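Local atomic coordinates of B- and T-lymphocyte attenuator (PDB entry 1XAU), a protein that acts as an inhibitory lymphocyte receptor that binds TNFRSF14/HVEM and dampens antigen-receptor signalling through the phosphatases PTPN6/SHP-1 and PTPN11/SHP-2. Residues S25-T28 / G29-F32; C50-G54 / T55-P59; P85-L88 / S89-G92. All coordinates share one frame; numbering follows the deposited sequence.

Contact 1: residues S25-T28 / G29-F32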
loop_
_atom_site.group_PDB
_atom_site.type_symbol
_atom_site.label_atom_id
_atom_site.label_comp_id
_atom_site.label_asym_id
_atom_site.label_seq_id
_atom_site.Cartn_x
_atom_site.Cartn_y
_atom_site.Cartn_z
ATOM N N SER A 25 -1.980 -2.833 13.869
ATOM C CA SER A 25 -2.432 -1.727 14.688
ATOM C C SER A 25 -1.235 -0.733 14.835
ATOM O O SER A 25 -0.087 -1.114 14.794
ATOM C CB SER A 25 -2.898 -2.217 16.083
ATOM O OG SER A 25 -4.075 -3.053 15.983
ATOM N N ALA A 26 -1.538 0.525 15.045
ATOM C CA ALA A 26 -0.536 1.544 15.158
ATOM C C ALA A 26 -1.064 2.510 16.257
ATOM O O ALA A 26 -2.236 2.409 16.706
ATOM C CB ALA A 26 -0.432 2.278 13.844
ATOM N N TRP A 27 -0.204 3.423 16.682
ATOM C CA TRP A 27 -0.577 4.407 17.706
ATOM C C TRP A 27 -0.553 5.764 17.055
ATOM O O TRP A 27 0.373 6.067 16.306
ATOM C CB TRP A 27 0.482 4.448 18.825
ATOM C CG TRP A 27 0.507 3.177 19.629
ATOM C CD1 TRP A 27 1.370 2.147 19.495
ATOM C CD2 TRP A 27 -0.461 2.776 20.597
ATOM N NE1 TRP A 27 1.000 1.099 20.327
ATOM C CE2 TRP A 27 -0.125 1.468 21.011
ATOM C CE3 TRP A 27 -1.583 3.392 21.153
ATOM C CZ2 TRP A 27 -0.876 0.758 21.969
ATOM C CZ3 TRP A 27 -2.323 2.705 22.107
ATOM C CH2 TRP A 27 -1.973 1.399 22.511
ATOM N N THR A 28 -1.508 6.621 17.371
ATOM C CA THR A 28 -1.497 7.925 16.780
ATOM C C THR A 28 -0.210 8.646 17.093
ATOM O O THR A 28 0.330 8.485 18.202
ATOM C CB THR A 28 -2.672 8.736 17.258
ATOM O OG1 THR A 28 -2.626 9.966 16.545
ATOM C CG2 THR A 28 -2.569 9.061 18.751
ATOM N N GLY A 29 0.312 9.398 16.124
ATOM C CA GLY A 29 1.596 10.095 16.297
ATOM C C GLY A 29 2.860 9.302 15.952
ATOM O O GLY A 29 3.953 9.863 15.840
ATOM N N GLU A 30 2.780 7.974 15.844
ATOM C CA GLU A 30 3.943 7.189 15.438
ATOM C C GLU A 30 4.250 7.362 13.955
ATOM O O GLU A 30 3.337 7.710 13.186
ATOM C CB GLU A 30 3.688 5.673 15.574
ATOM C CG GLU A 30 3.614 5.146 16.954
ATOM C CD GLU A 30 3.492 3.609 16.915
ATOM O OE1 GLU A 30 2.564 3.069 16.215
ATOM O OE2 GLU A 30 4.323 2.959 17.572
ATOM N N LEU A 31 5.530 7.165 13.560
ATOM C CA LEU A 31 5.910 7.105 12.093
ATOM C C LEU A 31 5.477 5.669 11.788
ATOM O O LEU A 31 5.910 4.762 12.491
ATOM C CB LEU A 31 7.425 7.177 11.902
ATOM C CG LEU A 31 7.880 8.576 11.446
ATOM C CD1 LEU A 31 7.101 9.602 12.102
ATOM C CD2 LEU A 31 9.376 8.749 11.586
ATOM N N PHE A 32 4.703 5.405 10.744
ATOM C CA PHE A 32 4.225 4.013 10.534
ATOM C C PHE A 32 4.238 3.743 9.040
ATOM O O PHE A 32 4.139 4.680 8.242
ATOM C CB PHE A 32 2.776 3.903 11.020
ATOM C CG PHE A 32 2.165 2.474 10.922
ATOM C CD1 PHE A 32 2.447 1.535 11.919
ATOM C CD2 PHE A 32 1.299 2.134 9.895
ATOM C CE1 PHE A 32 1.845 0.222 11.884
ATOM C CE2 PHE A 32 0.693 0.804 9.863
ATOM C CZ PHE A 32 0.990 -0.107 10.851
#
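E30 folds back alongside W27 where the chain leaves edge strand 22-26 and turns toward strand 32-39, so this link carries it from one sheet of the immunoglobulin sandwich to the other. The reversal is a type II beta turn from W27 to E30, with G29 at its third position on a positive phi (87°). Its closing bond runs from E30 N to W27 O at 3.1 Å.

Now follow the E30 side chain outward. CB sits 3.4 Å from W27 O, just beside the closing bond. CG lies beside the backbone N (chi1 -71°) and keeps to W27, meeting both O and, at 3.7 Å, CB. The chain then runs extended, which brings CD to the edge of the indole, in its plane and 3.6 Å from W27 CD1. The carboxylate stands steeply across the ring rather than stacking on it, the two planes 76° apart. At the tip, OE1 accepts from W27 N at 2.8 Å; the donor arrives from above the carboxylate plane. OE2 meets W27 CD1, at 3.6 Å.

Further down the two arms, A26 CB rests over one face of the F32 ring, offset toward the rim, as a CH-pi contact 3.7 Å from the centroid. Its nearest ring atom is F32 CD1. Outside the turn, R115 bonds A26 O through NE and forms a cation-pi pair with W27.

Backbone and carboxylate thus close the same turn twice: W27 gives up its N-H to E30's side chain and its carbonyl to E30's main chain. The acid is tied to an amide N-H, and that bond would probably stabilise the negative charge of the carboxylate.

Contact 2: residues C50-G54 / T55-P59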
loop_
_atom_site.group_PDB
_atom_site.type_symbol
_atom_site.label_atom_id
_atom_site.label_comp_id
_atom_site.label_asym_id
_atom_site.label_seq_id
_atom_site.Cartn_x
_atom_site.Cartn_y
_atom_site.Cartn_z
ATOM N N CYS A 50 -4.573 2.670 -2.645
ATOM C CA CYS A 50 -5.992 2.960 -2.613
ATOM C C CYS A 50 -6.468 2.776 -1.175
ATOM O O CYS A 50 -5.881 2.005 -0.425
ATOM C CB CYS A 50 -6.821 1.966 -3.436
ATOM S SG CYS A 50 -6.351 1.839 -5.172
ATOM N N LYS A 51 -7.543 3.478 -0.801
ATOM C CA LYS A 51 -8.074 3.317 0.541
ATOM C C LYS A 51 -9.595 3.171 0.365
ATOM O O LYS A 51 -10.187 3.901 -0.430
ATOM C CB LYS A 51 -7.790 4.531 1.409
ATOM C CG LYS A 51 -8.354 4.377 2.847
ATOM C CD LYS A 51 -7.969 5.596 3.759
ATOM C CE LYS A 51 -8.533 5.438 5.169
ATOM N NZ LYS A 51 -8.240 6.644 6.012
ATOM N N HIS A 52 -10.204 2.265 1.086
ATOM C CA HIS A 52 -11.659 2.050 0.947
ATOM C C HIS A 52 -12.412 3.148 1.666
ATOM O O HIS A 52 -12.072 3.418 2.840
ATOM C CB HIS A 52 -12.019 0.731 1.564
ATOM C CG HIS A 52 -13.323 0.163 1.078
ATOM N ND1 HIS A 52 -14.495 0.220 1.827
ATOM C CD2 HIS A 52 -13.640 -0.463 -0.087
ATOM C CE1 HIS A 52 -15.477 -0.342 1.132
ATOM N NE2 HIS A 52 -14.992 -0.760 -0.037
ATOM N N ASN A 53 -13.400 3.769 1.007
ATOM C CA ASN A 53 -14.084 4.881 1.672
ATOM C C ASN A 53 -15.378 4.488 2.318
ATOM O O ASN A 53 -16.222 5.362 2.598
ATOM C CB ASN A 53 -14.351 6.023 0.692
ATOM C CG ASN A 53 -15.360 5.651 -0.368
ATOM O OD1 ASN A 53 -15.929 4.543 -0.337
ATOM N ND2 ASN A 53 -15.578 6.549 -1.324
ATOM N N GLY A 54 -15.579 3.203 2.517
ATOM C CA GLY A 54 -16.837 2.797 3.116
ATOM C C GLY A 54 -17.736 2.101 2.121
ATOM O O GLY A 54 -18.524 1.187 2.502
ATOM N N THR A 55 -17.665 2.513 0.851
ATOM C CA THR A 55 -18.448 1.811 -0.181
ATOM C C THR A 55 -17.564 1.322 -1.333
ATOM O O THR A 55 -17.763 0.189 -1.834
ATOM C CB THR A 55 -19.566 2.682 -0.709
ATOM O OG1 THR A 55 -19.002 3.941 -1.106
ATOM C CG2 THR A 55 -20.652 2.884 0.438
ATOM N N ILE A 56 -16.548 2.107 -1.699
ATOM C CA ILE A 56 -15.664 1.706 -2.785
ATOM C C ILE A 56 -14.178 1.997 -2.514
ATOM O O ILE A 56 -13.836 2.697 -1.548
ATOM C CB ILE A 56 -15.965 2.453 -4.061
ATOM C CG1 ILE A 56 -15.902 3.954 -3.769
ATOM C CG2 ILE A 56 -17.386 1.992 -4.635
ATOM C CD1 ILE A 56 -16.132 4.810 -4.990
ATOM N N TRP A 57 -13.330 1.485 -3.396
ATOM C CA TRP A 57 -11.905 1.728 -3.250
ATOM C C TRP A 57 -11.586 3.000 -4.023
ATOM O O TRP A 57 -12.037 3.152 -5.186
ATOM C CB TRP A 57 -11.109 0.540 -3.834
ATOM C CG TRP A 57 -11.112 -0.655 -2.954
ATOM C CD1 TRP A 57 -11.918 -1.794 -3.065
ATOM C CD2 TRP A 57 -10.289 -0.847 -1.810
ATOM N NE1 TRP A 57 -11.609 -2.680 -2.026
ATOM C CE2 TRP A 57 -10.615 -2.114 -1.255
ATOM C CE3 TRP A 57 -9.295 -0.065 -1.184
ATOM C CZ2 TRP A 57 -9.964 -2.627 -0.107
ATOM C CZ3 TRP A 57 -8.655 -0.597 -0.040
ATOM C CH2 TRP A 57 -8.991 -1.854 0.470
ATOM N N VAL A 58 -10.873 3.947 -3.408
ATOM C CA VAL A 58 -10.515 5.171 -4.140
ATOM C C VAL A 58 -9.035 5.427 -4.002
ATOM O O VAL A 58 -8.404 5.013 -3.028
ATOM C CB VAL A 58 -11.279 6.492 -3.656
ATOM C CG1 VAL A 58 -12.795 6.276 -3.672
ATOM C CG2 VAL A 58 -10.890 6.857 -2.353
ATOM N N PRO A 59 -8.457 6.135 -4.956
ATOM C CA PRO A 59 -7.031 6.446 -4.934
ATOM C C PRO A 59 -6.780 7.273 -3.705
ATOM O O PRO A 59 -7.583 8.189 -3.341
ATOM C CB PRO A 59 -6.813 7.239 -6.201
ATOM C CG PRO A 59 -7.917 6.775 -7.097
ATOM C CD PRO A 59 -9.093 6.615 -6.207
HETATM O O HOH W 1 -15.859 -2.517 -2.170
HETATM O O HOH W 2 -18.901 5.828 0.705
#
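The aromatic contact pairs H52 with W57. The histidine points its edge at the indole face, a T-shaped pair with planes 73° apart and CD2 3.6 Å from W57 NE1. CG anti to the H52 backbone N (chi1 -159°) swings the imidazole edge toward that face. H52 CB lies squarely over the six-membered ring, 3.9 Å from its centroid, in a CH-pi contact. W57 is a changed residue: the disulfide from C50 to this position is absent, and C50 CB instead lies 3.9 Å from W57 CE3.

The backbone bonds are those of a beta hairpin, strands 47-52 and 57-59, the C-C' hairpin at the edge of the immunoglobulin sheet. K51 and V58 form its hydrogen-bonded pair, K51 N to V58 O at 2.8 Å and V58 N to K51 O at 3.1 Å; N53 N to I56 O closes the bend.

Side chain to backbone, N53 OD1 accepts T55 N, in an Asx turn, and I56 N, each at 2.9 Å. The two donors come from opposite faces of the amide plane, which fixes its rotation. Among the waters, one sits at the edge of the H52 ring, bonded to NE2 and weakly to T55 O, while another bonds T55 OG1 and, weakly, N53 O.

Contact 3: residues P85-L88 / S89-G92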
loop_
_atom_site.group_PDB
_atom_site.type_symbol
_atom_site.label_atom_id
_atom_site.label_comp_id
_atom_site.label_asym_id
_atom_site.label_seq_id
_atom_site.Cartn_x
_atom_site.Cartn_y
_atom_site.Cartn_z
ATOM N N PRO A 85 3.183 11.832 10.694
ATOM C CA PRO A 85 2.986 10.570 11.423
ATOM C C PRO A 85 1.613 10.062 11.053
ATOM O O PRO A 85 0.891 10.737 10.319
ATOM C CB PRO A 85 2.957 11.029 12.887
ATOM C CG PRO A 85 2.218 12.323 12.809
ATOM C CD PRO A 85 2.711 12.988 11.483
ATOM N N ILE A 86 1.220 8.928 11.624
ATOM C CA ILE A 86 -0.094 8.392 11.418
ATOM C C ILE A 86 -1.125 9.047 12.365
ATOM O O ILE A 86 -0.761 9.537 13.469
ATOM C CB ILE A 86 -0.104 6.866 11.574
ATOM C CG1 ILE A 86 -1.457 6.380 11.028
ATOM C CG2 ILE A 86 0.081 6.462 13.056
ATOM C CD1 ILE A 86 -1.333 4.924 10.682
ATOM N N HIS A 87 -2.358 9.180 11.895
ATOM C CA HIS A 87 -3.386 9.838 12.702
ATOM C C HIS A 87 -4.589 8.950 12.883
ATOM O O HIS A 87 -4.787 7.968 12.145
ATOM C CB HIS A 87 -3.902 11.126 12.020
ATOM C CG HIS A 87 -2.837 12.029 11.485
ATOM N ND1 HIS A 87 -2.512 12.088 10.136
ATOM C CD2 HIS A 87 -2.021 12.913 12.109
ATOM C CE1 HIS A 87 -1.530 12.964 9.965
ATOM N NE2 HIS A 87 -1.221 13.476 11.146
ATOM N N LEU A 88 -5.464 9.289 13.846
ATOM C CA LEU A 88 -6.678 8.479 13.981
ATOM C C LEU A 88 -7.456 8.369 12.690
ATOM O O LEU A 88 -8.013 7.280 12.386
ATOM C CB LEU A 88 -7.652 9.045 15.083
ATOM C CG LEU A 88 -7.084 8.885 16.500
ATOM C CD1 LEU A 88 -7.843 9.890 17.502
ATOM C CD2 LEU A 88 -7.273 7.407 16.967
ATOM N N SER A 89 -7.522 9.448 11.924
ATOM C CA SER A 89 -8.274 9.446 10.677
ATOM C C SER A 89 -7.704 8.471 9.611
ATOM O O SER A 89 -8.347 8.235 8.551
ATOM C CB SER A 89 -8.314 10.853 10.051
ATOM O OG SER A 89 -7.000 11.324 9.903
ATOM N N ASP A 90 -6.481 7.969 9.846
ATOM C CA ASP A 90 -5.847 7.008 8.938
ATOM C C ASP A 90 -6.342 5.590 9.121
ATOM O O ASP A 90 -5.954 4.716 8.366
ATOM C CB ASP A 90 -4.286 7.093 9.074
ATOM C CG ASP A 90 -3.756 8.478 8.613
ATOM O OD1 ASP A 90 -4.161 8.937 7.478
ATOM O OD2 ASP A 90 -2.978 9.145 9.359
ATOM N N ASN A 91 -7.150 5.349 10.146
ATOM C CA ASN A 91 -7.737 4.023 10.392
ATOM C C ASN A 91 -8.447 3.589 9.085
ATOM O O ASN A 91 -9.080 4.433 8.407
ATOM C CB ASN A 91 -8.811 4.200 11.436
ATOM C CG ASN A 91 -9.150 2.952 12.131
ATOM O OD1 ASN A 91 -8.491 2.559 13.111
ATOM N ND2 ASN A 91 -10.239 2.284 11.642
ATOM N N GLY A 92 -8.369 2.337 8.709
ATOM C CA GLY A 92 -9.074 1.965 7.465
ATOM C C GLY A 92 -8.399 0.839 6.729
ATOM O O GLY A 92 -7.415 0.248 7.255
#
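The H87 imidazole and the D90 carboxylate lean together with their planes 38° apart, neither stacked nor perpendicular. On one face of the imidazole, toward the rim, lies the carbonyl oxygen P85 O, 3.3 Å above the plane. The link is the E-F turn of the immunoglobulin fold, a short 3-10 turn leading into strand 92-100. D90 heads the familiar Asp-x-Gly-x-Tyr-x-Cys sequence that ends at C96, the cysteine joined to C36. Y94 OH bonds D90 O, four residues back, which makes a tyrosine corner.

D90 folds its side chain back on the start of the turn. Its CG lies beside its own backbone N (chi1 -65°), and this sends OD2 to the main chain of H87. OD2 accepts from H87 N at 2.6 Å through the anti lone pair, the one pointing away from the other oxygen. H87 ND1 adds a weak, bent bond to the same oxygen at 3.1 Å, so the ring and the amide of one residue share a single carboxylate oxygen. In return D90 N donates to H87 O at 2.9 Å, and the two residues are tied in both directions. A second turn bond follows one residue later, from N91 N to L88 O at 3.1 Å; both of these donors stand well above the plane of their carbonyl.

N91 carries its own side chain away to strand 103-114, where OD1 accepts from V114 N and H113 ND1. The apolar flank of the turn belongs to I86, whose side chain runs past D90 in the opposite direction, with I86 CG1 3.5 Å from D90 CB.

Overall arrangement
All three contacts are turns at the ends of strands in one immunoglobulin domain. Contacts 1 and 3 are neighbours, their centres 8 Å apart, and I86 joins them through two probable backbone hydrogen bonds, G29 N to I86 O and E30 O to I86 N, each 2.9 Å. Contact 2 stands apart, its centre 21 Å from that of contact 1, with about 11 Å between nearest atoms. It does reach contact 3: K51 extends its side chain to the 3-10 turn, where NZ bonds N91 O weakly and lies 3.0 Å from S89 O. A bound cadmium ion lies about 6 Å from the F32 side chain in contact 1.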